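Local coordinates for protein iota-carrageenase (PDB 1H80) that hydrolyses the internal beta-1,4 linkages of iota-carrageenan, a sulfated galactan of red algal cell walls, with inversion of anomeric configuration, at residues Cys381-Leu386 / Cys449-Ser455; Ala30-Ser36 / Gly63-Phe67; Thr264-Ser268 / Val353-Thr357. All blocks are in the same frame, centred on the assembly; numbering follows the deposited sequence. Where two conformers were deposited one is given.

Contact 1 (Cys381-Leu386 / Cys449-Ser455); sequences CKRVCL and CNYYGMS
A disulfide between two loops opens this contact: Cys381 SG and Cys449 SG lie 2.0 Å apart, with a torsion of 93° about the S-S bond, near the relaxed right angle. Cys381 is modelled in two conformers, so its looser contacts are doubtful. On from the disulfide, the side chain of Met454 reaches into the bend of 381-386. Its CG stands between its own backbone N and carbonyl carbon, and the bend at chi3 (67°) turns the thioether towards Val384, whose CG1 meets Met454 SD at 3.7 Å. The methyl CE touches the same CG1. Residues Cys381 to Val384 form a type II beta turn; just after it Leu386 N donates to Ser455 O at 2.8 Å, 161° at the hydrogen. Cys385 CA sends a CH towards that same oxygen, and its SG makes a second disulfide, to Cys457, so two bridges tie these loops together close to the C-terminal helix 459-463. Leu386 packs its CB on Met454 CG at 3.7 Å, while its CD2 rests 3.5 Å from Tyr451 O, a carbonyl that also accepts from Tyr399 OH.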
ATOM      1  N   CYS A 381     -16.618 -21.446  14.011  1.00 23.34           N
ATOM      2  CA  CYS A 381     -15.376 -20.701  13.841  1.00 22.46           C
ATOM      3  C   CYS A 381     -14.172 -21.616  13.624  1.00 22.30           C
ATOM      4  O   CYS A 381     -13.109 -21.409  14.210  1.00 22.25           O
ATOM      5  CB  CYS A 381     -15.125 -19.810  15.062  1.00 22.37           C
ATOM      6  SG  CYS A 381     -13.900 -18.500  14.741  0.50 20.49           S
ATOM      7  N   LYS A 382     -14.340 -22.623  12.775  1.00 21.70           N
ATOM      8  CA  LYS A 382     -13.263 -23.562  12.489  1.00 21.28           C
ATOM      9  C   LYS A 382     -12.170 -22.947  11.621  1.00 21.04           C
ATOM     10  O   LYS A 382     -12.441 -22.097  10.773  1.00 19.63           O
ATOM     11  CB  LYS A 382     -13.816 -24.801  11.785  1.00 21.96           C
ATOM     12  CG  LYS A 382     -14.844 -25.572  12.591  1.00 23.02           C
ATOM     13  CD  LYS A 382     -15.367 -26.761  11.800  1.00 25.28           C
ATOM     14  CE  LYS A 382     -16.387 -27.550  12.603  1.00 26.53           C
ATOM     15  NZ  LYS A 382     -16.933 -28.707  11.836  1.00 27.81           N
ATOM     16  N   ARG A 383     -10.938 -23.387  11.850  1.00 21.15           N
ATOM     17  CA  ARG A 383      -9.782 -22.926  11.085  1.00 21.37           C
ATOM     18  C   ARG A 383      -9.352 -21.479  11.348  1.00 20.70           C
ATOM     19  O   ARG A 383      -8.491 -20.956  10.645  1.00 21.05           O
ATOM     20  CB  ARG A 383     -10.034 -23.128   9.585  1.00 22.83           C
ATOM     21  CG  ARG A 383     -10.382 -24.566   9.184  1.00 26.74           C
ATOM     22  CD  ARG A 383      -9.250 -25.537   9.493  1.00 28.75           C
ATOM     23  NE  ARG A 383      -8.081 -25.335   8.637  1.00 30.94           N
ATOM     24  CZ  ARG A 383      -7.999 -25.718   7.366  1.00 31.38           C
ATOM     25  NH1 ARG A 383      -9.020 -26.330   6.782  1.00 32.85           N
ATOM     26  NH2 ARG A 383      -6.888 -25.491   6.675  1.00 32.17           N
ATOM     27  N   VAL A 384      -9.949 -20.827  12.343  1.00 19.21           N
ATOM     28  CA  VAL A 384      -9.562 -19.459  12.688  1.00 18.92           C
ATOM     29  C   VAL A 384      -8.580 -19.565  13.878  1.00 19.83           C
ATOM     30  O   VAL A 384      -8.925 -20.199  14.889  1.00 19.56           O
ATOM     31  CB  VAL A 384     -10.808 -18.601  13.054  1.00 18.39           C
ATOM     32  CG1 VAL A 384     -10.382 -17.183  13.400  1.00 18.85           C
ATOM     33  CG2 VAL A 384     -11.792 -18.575  11.879  1.00 18.75           C
ATOM     34  N   CYS A 385      -7.369 -18.989  13.731  1.00 20.08           N
ATOM     35  CA  CYS A 385      -6.296 -19.010  14.761  1.00 20.87           C
ATOM     36  C   CYS A 385      -6.020 -17.567  15.285  1.00 19.93           C
ATOM     37  O   CYS A 385      -6.299 -16.575  14.592  1.00 18.95           O
ATOM     38  CB  CYS A 385      -4.994 -19.647  14.171  1.00 24.46           C
ATOM     39  SG  CYS A 385      -4.073 -18.527  13.049  1.00 29.92           S
ATOM     40  N   LEU A 386      -5.587 -17.451  16.542  1.00 18.75           N
ATOM     41  CA  LEU A 386      -5.244 -16.155  17.144  1.00 18.87           C
ATOM     42  C   LEU A 386      -3.726 -16.205  17.325  1.00 19.28           C
ATOM     43  O   LEU A 386      -3.207 -17.060  18.046  1.00 20.00           O
ATOM     44  CB  LEU A 386      -5.902 -15.956  18.523  1.00 19.08           C
ATOM     45  CG  LEU A 386      -5.386 -14.753  19.332  1.00 19.87           C
ATOM     46  CD1 LEU A 386      -5.618 -13.454  18.570  1.00 20.24           C
ATOM     47  CD2 LEU A 386      -6.092 -14.705  20.679  1.00 19.82           C
ATOM     48  N   CYS A 449     -17.049 -16.781  17.286  1.00 21.77           N
ATOM     49  CA  CYS A 449     -15.641 -17.026  17.582  1.00 21.45           C
ATOM     50  C   CYS A 449     -15.258 -16.616  18.989  1.00 21.58           C
ATOM     51  O   CYS A 449     -15.819 -15.674  19.548  1.00 22.35           O
ATOM     52  CB  CYS A 449     -14.735 -16.272  16.602  1.00 21.90           C
ATOM     53  SG  CYS A 449     -14.950 -16.767  14.866  1.00 23.64           S
ATOM     54  N   ASN A 450     -14.294 -17.341  19.547  1.00 20.92           N
ATOM     55  CA  ASN A 450     -13.781 -17.066  20.880  1.00 20.57           C
ATOM     56  C   ASN A 450     -12.611 -16.123  20.636  1.00 19.92           C
ATOM     57  O   ASN A 450     -11.488 -16.565  20.396  1.00 19.48           O
ATOM     58  CB  ASN A 450     -13.287 -18.358  21.531  1.00 21.37           C
ATOM     59  CG  ASN A 450     -12.924 -18.174  22.988  1.00 22.15           C
ATOM     60  OD1 ASN A 450     -12.478 -17.099  23.399  1.00 22.31           O
ATOM     61  ND2 ASN A 450     -13.095 -19.229  23.779  1.00 22.26           N
ATOM     62  N   TYR A 451     -12.886 -14.823  20.689  1.00 19.06           N
ATOM     63  CA  TYR A 451     -11.878 -13.798  20.419  1.00 19.20           C
ATOM     64  C   TYR A 451     -10.499 -13.992  21.026  1.00 19.49           C
ATOM     65  O   TYR A 451      -9.490 -13.835  20.340  1.00 19.88           O
ATOM     66  CB  TYR A 451     -12.401 -12.422  20.836  1.00 18.73           C
ATOM     67  CG  TYR A 451     -13.517 -11.873  19.973  1.00 19.55           C
ATOM     68  CD1 TYR A 451     -14.120 -12.649  18.983  1.00 19.10           C
ATOM     69  CD2 TYR A 451     -13.989 -10.578  20.171  1.00 19.92           C
ATOM     70  CE1 TYR A 451     -15.170 -12.147  18.213  1.00 19.48           C
ATOM     71  CE2 TYR A 451     -15.032 -10.067  19.412  1.00 20.11           C
ATOM     72  CZ  TYR A 451     -15.621 -10.854  18.436  1.00 20.06           C
ATOM     73  OH  TYR A 451     -16.663 -10.344  17.696  1.00 21.02           O
ATOM     74  N   TYR A 452     -10.439 -14.334  22.307  1.00 19.96           N
ATOM     75  CA  TYR A 452      -9.144 -14.488  22.951  1.00 21.11           C
ATOM     76  C   TYR A 452      -8.796 -15.893  23.413  1.00 20.76           C
ATOM     77  O   TYR A 452      -7.665 -16.146  23.828  1.00 21.82           O
ATOM     78  CB  TYR A 452      -9.057 -13.510  24.122  1.00 22.26           C
ATOM     79  CG  TYR A 452      -9.229 -12.077  23.676  1.00 23.80           C
ATOM     80  CD1 TYR A 452      -8.220 -11.424  22.966  1.00 24.86           C
ATOM     81  CD2 TYR A 452     -10.423 -11.395  23.901  1.00 24.39           C
ATOM     82  CE1 TYR A 452      -8.402 -10.126  22.486  1.00 25.41           C
ATOM     83  CE2 TYR A 452     -10.614 -10.100  23.426  1.00 25.58           C
ATOM     84  CZ  TYR A 452      -9.601  -9.474  22.720  1.00 25.78           C
ATOM     85  OH  TYR A 452      -9.793  -8.200  22.236  1.00 27.07           O
ATOM     86  N   GLY A 453      -9.754 -16.809  23.320  1.00 21.14           N
ATOM     87  CA  GLY A 453      -9.505 -18.172  23.754  1.00 21.00           C
ATOM     88  C   GLY A 453      -9.395 -19.192  22.637  1.00 20.79           C
ATOM     89  O   GLY A 453      -9.108 -20.363  22.889  1.00 20.76           O
ATOM     90  N   MET A 454      -9.618 -18.762  21.400  1.00 20.85           N
ATOM     91  CA  MET A 454      -9.533 -19.682  20.271  1.00 20.22           C
ATOM     92  C   MET A 454      -8.126 -20.240  20.113  1.00 20.37           C
ATOM     93  O   MET A 454      -7.178 -19.766  20.742  1.00 20.61           O
ATOM     94  CB  MET A 454      -9.940 -18.981  18.974  1.00 19.89           C
ATOM     95  CG  MET A 454      -9.055 -17.808  18.612  1.00 19.05           C
ATOM     96  SD  MET A 454      -9.310 -17.307  16.898  1.00 18.79           S
ATOM     97  CE  MET A 454     -10.964 -16.692  16.983  1.00 19.26           C
ATOM     98  N   SER A 455      -8.002 -21.252  19.263  1.00 20.97           N
ATOM     99  CA  SER A 455      -6.722 -21.894  18.994  1.00 22.15           C
ATOM    100  C   SER A 455      -5.640 -20.877  18.652  1.00 22.46           C
ATOM    101  O   SER A 455      -5.901 -19.880  17.977  1.00 22.47           O
ATOM    102  CB  SER A 455      -6.861 -22.872  17.826  1.00 23.45           C
ATOM    103  OG  SER A 455      -7.859 -23.839  18.084  1.00 27.22           O
TER

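Contact 2 (Ala30-Ser36 / Gly63-Phe67); sequences ANGNDTS and GTYHF. With CA (calcium ion), chain D.
The Tyr65 ring takes Gly32 CA over one face, a CH-pi contact 4.1 Å from the ring centroid and 29° off the normal, while Ala30 CB approaches CE1 obliquely. The phenol OH reaches Pro61 O. The His66 ring carries Thr35 O above its centre, 3.8 Å from the plane, and has water 1 in its plane at the ND1 edge. With CG anti to its own carbonyl carbon, the His66 ring is set beside the metal-binding loop, and chi2 of 75° turns ND1 to the water. Next to the rings, Thr64 N donates to Gly32 O at 2.8 Å in an almost straight bond (175°), arriving in the carbonyl plane on a lone pair.

The loop 30-36 wraps a calcium ion. Asn31 O, Asp34 OD1 and Ser36 O each bind it at 2.4 Å, two waters join them, and Asp38 completes the shell. Two Asx turns shape the loop: Asn31 OD1 accepts from Asn33 N, and Asp34 OD1, already on the metal, is met from above its carboxylate plane by Ser36 N.

Water 1 links this site to the strand: bound to calcium, it donates to Asp34 O and to Thr64 O, 2.7 Å from the latter, and sits 3.1 Å from His66 ND1. Calcium would be expected to polarise this water and strengthen its donation to both carbonyls, so strand 64-71 is tied to the ion through the second shell without giving it a ligand from 63-67.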
ATOM      1  N   ALA A  30      31.050   1.069  -6.011  1.00 18.47           N
ATOM      2  CA  ALA A  30      30.230   0.329  -5.062  1.00 18.57           C
ATOM      3  C   ALA A  30      30.780  -1.093  -5.070  1.00 18.99           C
ATOM      4  O   ALA A  30      31.468  -1.490  -6.013  1.00 18.85           O
ATOM      5  CB  ALA A  30      28.774   0.332  -5.499  1.00 18.75           C
ATOM      6  N   ASN A  31      30.494  -1.858  -4.024  1.00 19.46           N
ATOM      7  CA  ASN A  31      30.976  -3.233  -3.949  1.00 20.76           C
ATOM      8  C   ASN A  31      29.810  -4.170  -3.658  1.00 19.88           C
ATOM      9  O   ASN A  31      29.253  -4.152  -2.561  1.00 20.37           O
ATOM     10  CB  ASN A  31      32.028  -3.371  -2.844  1.00 22.24           C
ATOM     11  CG  ASN A  31      32.761  -4.698  -2.902  1.00 24.12           C
ATOM     12  OD1 ASN A  31      32.166  -5.739  -3.173  1.00 24.69           O
ATOM     13  ND2 ASN A  31      34.063  -4.667  -2.634  1.00 26.11           N
ATOM     14  N   GLY A  32      29.448  -4.987  -4.641  1.00 20.32           N
ATOM     15  CA  GLY A  32      28.342  -5.907  -4.460  1.00 20.82           C
ATOM     16  C   GLY A  32      28.780  -7.292  -4.029  1.00 21.65           C
ATOM     17  O   GLY A  32      28.010  -8.247  -4.115  1.00 20.99           O
ATOM     18  N   ASN A  33      30.019  -7.403  -3.560  1.00 23.06           N
ATOM     19  CA  ASN A  33      30.560  -8.686  -3.125  1.00 25.15           C
ATOM     20  C   ASN A  33      30.804  -8.751  -1.622  1.00 25.15           C
ATOM     21  O   ASN A  33      31.208  -9.789  -1.098  1.00 26.49           O
ATOM     22  CB  ASN A  33      31.869  -8.977  -3.866  1.00 27.49           C
ATOM     23  CG  ASN A  33      31.647  -9.327  -5.324  1.00 29.65           C
ATOM     24  OD1 ASN A  33      32.562  -9.230  -6.142  1.00 32.63           O
ATOM     25  ND2 ASN A  33      30.432  -9.751  -5.655  1.00 31.56           N
ATOM     26  N   ASP A  34      30.565  -7.646  -0.928  1.00 24.59           N
ATOM     27  CA  ASP A  34      30.763  -7.614   0.516  1.00 24.72           C
ATOM     28  C   ASP A  34      29.460  -7.308   1.244  1.00 24.57           C
ATOM     29  O   ASP A  34      28.380  -7.344   0.654  1.00 24.40           O
ATOM     30  CB  ASP A  34      31.814  -6.567   0.894  1.00 24.52           C
ATOM     31  CG  ASP A  34      31.444  -5.172   0.431  1.00 25.60           C
ATOM     32  OD1 ASP A  34      30.233  -4.874   0.346  1.00 23.60           O
ATOM     33  OD2 ASP A  34      32.365  -4.371   0.165  0.50 23.84           O
ATOM     34  N   THR A  35      29.568  -7.003   2.531  1.00 24.67           N
ATOM     35  CA  THR A  35      28.394  -6.691   3.332  1.00 24.96           C
ATOM     36  C   THR A  35      28.432  -5.243   3.799  1.00 24.51           C
ATOM     37  O   THR A  35      27.688  -4.858   4.699  1.00 25.87           O
ATOM     38  CB  THR A  35      28.313  -7.603   4.566  1.00 25.88           C
ATOM     39  OG1 THR A  35      29.528  -7.493   5.316  1.00 27.13           O
ATOM     40  CG2 THR A  35      28.109  -9.050   4.145  1.00 26.77           C
ATOM     41  N   SER A  36      29.294  -4.446   3.173  1.00 23.46           N
ATOM     42  CA  SER A  36      29.459  -3.041   3.525  1.00 22.25           C
ATOM     43  C   SER A  36      28.509  -2.099   2.786  1.00 20.88           C
ATOM     44  O   SER A  36      28.098  -2.370   1.662  1.00 20.30           O
ATOM     45  CB  SER A  36      30.905  -2.611   3.265  1.00 23.55           C
ATOM     46  OG  SER A  36      31.812  -3.398   4.021  1.00 25.92           O
ATOM     47  N   GLY A  63      24.904  -8.304  -8.011  1.00 15.20           N
ATOM     48  CA  GLY A  63      25.640  -8.314  -6.766  1.00 15.92           C
ATOM     49  C   GLY A  63      24.687  -7.982  -5.641  1.00 15.50           C
ATOM     50  O   GLY A  63      23.487  -7.799  -5.870  1.00 14.70           O
ATOM     51  N   THR A  64      25.212  -7.914  -4.425  1.00 14.91           N
ATOM     52  CA  THR A  64      24.401  -7.596  -3.264  1.00 15.72           C
ATOM     53  C   THR A  64      24.842  -6.241  -2.745  1.00 15.43           C
ATOM     54  O   THR A  64      26.019  -6.023  -2.456  1.00 15.49           O
ATOM     55  CB  THR A  64      24.569  -8.658  -2.165  1.00 16.66           C
ATOM     56  OG1 THR A  64      24.079  -9.916  -2.649  1.00 18.29           O
ATOM     57  CG2 THR A  64      23.790  -8.261  -0.918  1.00 17.81           C
ATOM     58  N   TYR A  65      23.887  -5.330  -2.627  1.00 14.55           N
ATOM     59  CA  TYR A  65      24.179  -3.981  -2.177  1.00 14.54           C
ATOM     60  C   TYR A  65      23.399  -3.596  -0.947  1.00 14.38           C
ATOM     61  O   TYR A  65      22.278  -4.055  -0.733  1.00 14.77           O
ATOM     62  CB  TYR A  65      23.846  -2.989  -3.286  1.00 14.69           C
ATOM     63  CG  TYR A  65      24.545  -3.308  -4.571  1.00 14.33           C
ATOM     64  CD1 TYR A  65      25.841  -2.852  -4.807  1.00 15.10           C
ATOM     65  CD2 TYR A  65      23.936  -4.108  -5.535  1.00 15.34           C
ATOM     66  CE1 TYR A  65      26.513  -3.189  -5.971  1.00 15.61           C
ATOM     67  CE2 TYR A  65      24.600  -4.451  -6.701  1.00 15.70           C
ATOM     68  CZ  TYR A  65      25.888  -3.989  -6.912  1.00 15.94           C
ATOM     69  OH  TYR A  65      26.559  -4.334  -8.056  1.00 16.92           O
ATOM     70  N   HIS A  66      24.009  -2.736  -0.144  1.00 14.54           N
ATOM     71  CA  HIS A  66      23.378  -2.234   1.060  1.00 14.10           C
ATOM     72  C   HIS A  66      23.173  -0.736   0.885  1.00 14.07           C
ATOM     73  O   HIS A  66      24.134   0.020   0.722  1.00 14.16           O
ATOM     74  CB  HIS A  66      24.253  -2.522   2.280  1.00 15.44           C
ATOM     75  CG  HIS A  66      24.297  -3.970   2.654  1.00 17.59           C
ATOM     76  ND1 HIS A  66      25.024  -4.903   1.946  1.00 18.80           N
ATOM     77  CD2 HIS A  66      23.659  -4.654   3.632  1.00 19.01           C
ATOM     78  CE1 HIS A  66      24.832  -6.099   2.473  1.00 18.40           C
ATOM     79  NE2 HIS A  66      24.009  -5.976   3.498  1.00 19.32           N
ATOM     80  N   PHE A  67      21.910  -0.318   0.888  1.00 13.37           N
ATOM     81  CA  PHE A  67      21.564   1.088   0.729  1.00 13.78           C
ATOM     82  C   PHE A  67      20.605   1.522   1.824  1.00 14.18           C
ATOM     83  O   PHE A  67      19.887   0.703   2.393  1.00 15.35           O
ATOM     84  CB  PHE A  67      20.827   1.346  -0.594  1.00 13.65           C
ATOM     85  CG  PHE A  67      21.568   0.919  -1.823  1.00 13.80           C
ATOM     86  CD1 PHE A  67      22.869   1.347  -2.063  1.00 14.11           C
ATOM     87  CD2 PHE A  67      20.932   0.135  -2.783  1.00 13.77           C
ATOM     88  CE1 PHE A  67      23.522   1.002  -3.244  1.00 14.50           C
ATOM     89  CE2 PHE A  67      21.577  -0.213  -3.967  1.00 13.96           C
ATOM     90  CZ  PHE A  67      22.871   0.222  -4.197  1.00 14.44           C
TER
HETATM   91 CA    CA D1493      28.785  -3.205  -0.467  1.00 16.65          CA
HETATM   92  O   HOH W   1      27.284  -5.125  -0.215  1.00 18.37           O
HETATM   93  O   HOH W   2      30.776  -2.091  -0.014  1.00 22.56           O

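Contact 3 (Thr264-Ser268 / Val353-Thr357); sequences TNVSS and VFDVT
Thr264 lays its CG2 against the Phe354 side chain, 4.0 Å from CD1, approaching the ring obliquely. That methyl is anti to the threonine's carbonyl carbon, while OG1 (chi1 59°) is hydrogen-bonded to Asp238 OD1; Phe354 in turn stacks on Phe424 of the neighbouring parallel strand 421-429. On the face that holds Val266 and Val356, Val266 CG2 meets Val353 CG1 at 3.9 Å with the side chains roughly at right angles, and all three valines pack on Val275. The backbones run parallel in register, Thr264 beside Phe354 and Val266 beside Val356. Asn265 N donates to Phe354 O at 2.8 Å, and the next amide, Val266 N, donates to Asp355 O at 2.9 Å. Two consecutive donors on one side go with the positive phi of Asn265 and Asp355 (61° and 58°), a matched irregularity in both strands. Beyond it Val266 O accepts from Thr357 N, and Ser268 N donates to Thr357 O at 2.9 Å. Water 3 lies 3.0 Å from Val266 O and 2.9 Å from Thr357 OG1. Parallel strands stacked coil upon coil, with aliphatic side chains turned inward, are the hallmark of the beta-helix.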
ATOM      1  N   THR A 264      -9.129  -2.199 -12.449  1.00 14.73           N
ATOM      2  CA  THR A 264      -9.548  -3.302 -13.299  1.00 15.92           C
ATOM      3  C   THR A 264      -8.712  -4.528 -12.977  1.00 15.83           C
ATOM      4  O   THR A 264      -7.526  -4.418 -12.668  1.00 15.60           O
ATOM      5  CB  THR A 264      -9.384  -2.975 -14.803  1.00 16.88           C
ATOM      6  OG1 THR A 264      -8.010  -2.668 -15.084  1.00 19.23           O
ATOM      7  CG2 THR A 264     -10.262  -1.795 -15.192  1.00 18.18           C
ATOM      8  N   ASN A 265      -9.350  -5.690 -13.025  1.00 15.12           N
ATOM      9  CA  ASN A 265      -8.682  -6.961 -12.783  1.00 15.83           C
ATOM     10  C   ASN A 265      -8.070  -7.079 -11.393  1.00 15.42           C
ATOM     11  O   ASN A 265      -6.861  -6.933 -11.209  1.00 14.78           O
ATOM     12  CB  ASN A 265      -7.615  -7.189 -13.855  1.00 16.92           C
ATOM     13  CG  ASN A 265      -6.991  -8.566 -13.773  1.00 19.23           C
ATOM     14  OD1 ASN A 265      -7.482  -9.442 -13.059  1.00 21.84           O
ATOM     15  ND2 ASN A 265      -5.905  -8.766 -14.511  1.00 20.87           N
ATOM     16  N   VAL A 266      -8.925  -7.348 -10.417  1.00 14.62           N
ATOM     17  CA  VAL A 266      -8.503  -7.509  -9.034  1.00 14.71           C
ATOM     18  C   VAL A 266      -8.699  -8.970  -8.676  1.00 15.04           C
ATOM     19  O   VAL A 266      -9.748  -9.544  -8.954  1.00 15.61           O
ATOM     20  CB  VAL A 266      -9.359  -6.642  -8.091  1.00 14.69           C
ATOM     21  CG1 VAL A 266      -8.948  -6.869  -6.642  1.00 15.58           C
ATOM     22  CG2 VAL A 266      -9.220  -5.181  -8.469  1.00 15.45           C
ATOM     23  N   SER A 267      -7.692  -9.584  -8.074  1.00 14.86           N
ATOM     24  CA  SER A 267      -7.827 -10.981  -7.707  1.00 16.05           C
ATOM     25  C   SER A 267      -7.205 -11.242  -6.356  1.00 16.38           C
ATOM     26  O   SER A 267      -6.205 -10.631  -5.981  1.00 16.93           O
ATOM     27  CB  SER A 267      -7.176 -11.876  -8.759  1.00 18.03           C
ATOM     28  OG  SER A 267      -5.786 -11.640  -8.824  1.00 21.43           O
ATOM     29  N   SER A 268      -7.819 -12.152  -5.617  1.00 14.81           N
ATOM     30  CA  SER A 268      -7.328 -12.497  -4.301  1.00 15.19           C
ATOM     31  C   SER A 268      -7.356 -13.997  -4.115  1.00 14.44           C
ATOM     32  O   SER A 268      -8.185 -14.688  -4.707  1.00 14.77           O
ATOM     33  CB  SER A 268      -8.200 -11.841  -3.230  1.00 15.56           C
ATOM     34  OG  SER A 268      -9.525 -12.328  -3.251  1.00 17.92           O
ATOM     35  N   VAL A 353     -14.645  -0.501  -9.969  1.00 16.33           N
ATOM     36  CA  VAL A 353     -13.731  -1.634  -9.923  1.00 16.58           C
ATOM     37  C   VAL A 353     -14.317  -2.715 -10.823  1.00 16.55           C
ATOM     38  O   VAL A 353     -15.393  -3.247 -10.541  1.00 16.55           O
ATOM     39  CB  VAL A 353     -13.602  -2.180  -8.488  1.00 16.57           C
ATOM     40  CG1 VAL A 353     -12.600  -3.323  -8.451  1.00 16.81           C
ATOM     41  CG2 VAL A 353     -13.182  -1.059  -7.544  1.00 15.93           C
ATOM     42  N   PHE A 354     -13.613  -3.032 -11.906  1.00 16.83           N
ATOM     43  CA  PHE A 354     -14.077  -4.039 -12.857  1.00 17.66           C
ATOM     44  C   PHE A 354     -13.322  -5.355 -12.741  1.00 18.53           C
ATOM     45  O   PHE A 354     -12.112  -5.365 -12.517  1.00 19.65           O
ATOM     46  CB  PHE A 354     -13.922  -3.537 -14.298  1.00 17.01           C
ATOM     47  CG  PHE A 354     -14.617  -2.237 -14.579  1.00 17.93           C
ATOM     48  CD1 PHE A 354     -14.040  -1.029 -14.207  1.00 17.53           C
ATOM     49  CD2 PHE A 354     -15.843  -2.218 -15.239  1.00 17.55           C
ATOM     50  CE1 PHE A 354     -14.669   0.183 -14.490  1.00 18.50           C
ATOM     51  CE2 PHE A 354     -16.480  -1.016 -15.527  1.00 18.87           C
ATOM     52  CZ  PHE A 354     -15.892   0.190 -15.153  1.00 17.71           C
ATOM     53  N   ASP A 355     -14.049  -6.457 -12.913  1.00 18.60           N
ATOM     54  CA  ASP A 355     -13.488  -7.805 -12.869  1.00 19.47           C
ATOM     55  C   ASP A 355     -12.782  -8.143 -11.562  1.00 19.54           C
ATOM     56  O   ASP A 355     -11.565  -8.009 -11.437  1.00 20.43           O
ATOM     57  CB  ASP A 355     -12.528  -8.015 -14.044  1.00 20.96           C
ATOM     58  CG  ASP A 355     -13.168  -7.699 -15.384  1.00 24.13           C
ATOM     59  OD1 ASP A 355     -14.336  -8.088 -15.598  1.00 26.37           O
ATOM     60  OD2 ASP A 355     -12.499  -7.066 -16.229  0.50 24.35           O
ATOM     61  N   VAL A 356     -13.566  -8.598 -10.593  1.00 18.00           N
ATOM     62  CA  VAL A 356     -13.052  -8.958  -9.281  1.00 17.51           C
ATOM     63  C   VAL A 356     -13.211 -10.460  -9.086  1.00 17.38           C
ATOM     64  O   VAL A 356     -14.286 -11.013  -9.311  1.00 17.64           O
ATOM     65  CB  VAL A 356     -13.830  -8.221  -8.169  1.00 17.48           C
ATOM     66  CG1 VAL A 356     -13.265  -8.578  -6.808  1.00 18.35           C
ATOM     67  CG2 VAL A 356     -13.760  -6.714  -8.396  1.00 17.86           C
ATOM     68  N   THR A 357     -12.134 -11.122  -8.686  1.00 16.82           N
ATOM     69  CA  THR A 357     -12.178 -12.559  -8.456  1.00 16.82           C
ATOM     70  C   THR A 357     -11.554 -12.878  -7.108  1.00 16.21           C
ATOM     71  O   THR A 357     -10.405 -12.530  -6.847  1.00 16.30           O
ATOM     72  CB  THR A 357     -11.412 -13.332  -9.550  1.00 18.21           C
ATOM     73  OG1 THR A 357     -11.976 -13.028 -10.832  1.00 20.73           O
ATOM     74  CG2 THR A 357     -11.505 -14.838  -9.309  1.00 19.99           C
TER
HETATM   75  O   HOH W   3     -10.152 -10.864 -11.663  1.00 27.07           O

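The three contacts come in series along the chain: contact 2 near the N-terminus, then contact 3, then contact 1. Contacts 2 and 3 both involve strands of the beta-helix, 64-71 in contact 2 and 261-269 with 351-359 in contact 3, and their centres are about 39 Å apart. Contact 1 joins loops late in the chain, its centre about 30 Å from that of contact 3 and about 45 Å from that of contact 2; none of the three touches another. Contact 2 thus lies toward one end of the beta-helix, contact 3 joins neighbouring coils further along it, and contact 1 ties together loops that come after most of its strands in this secreted enzyme.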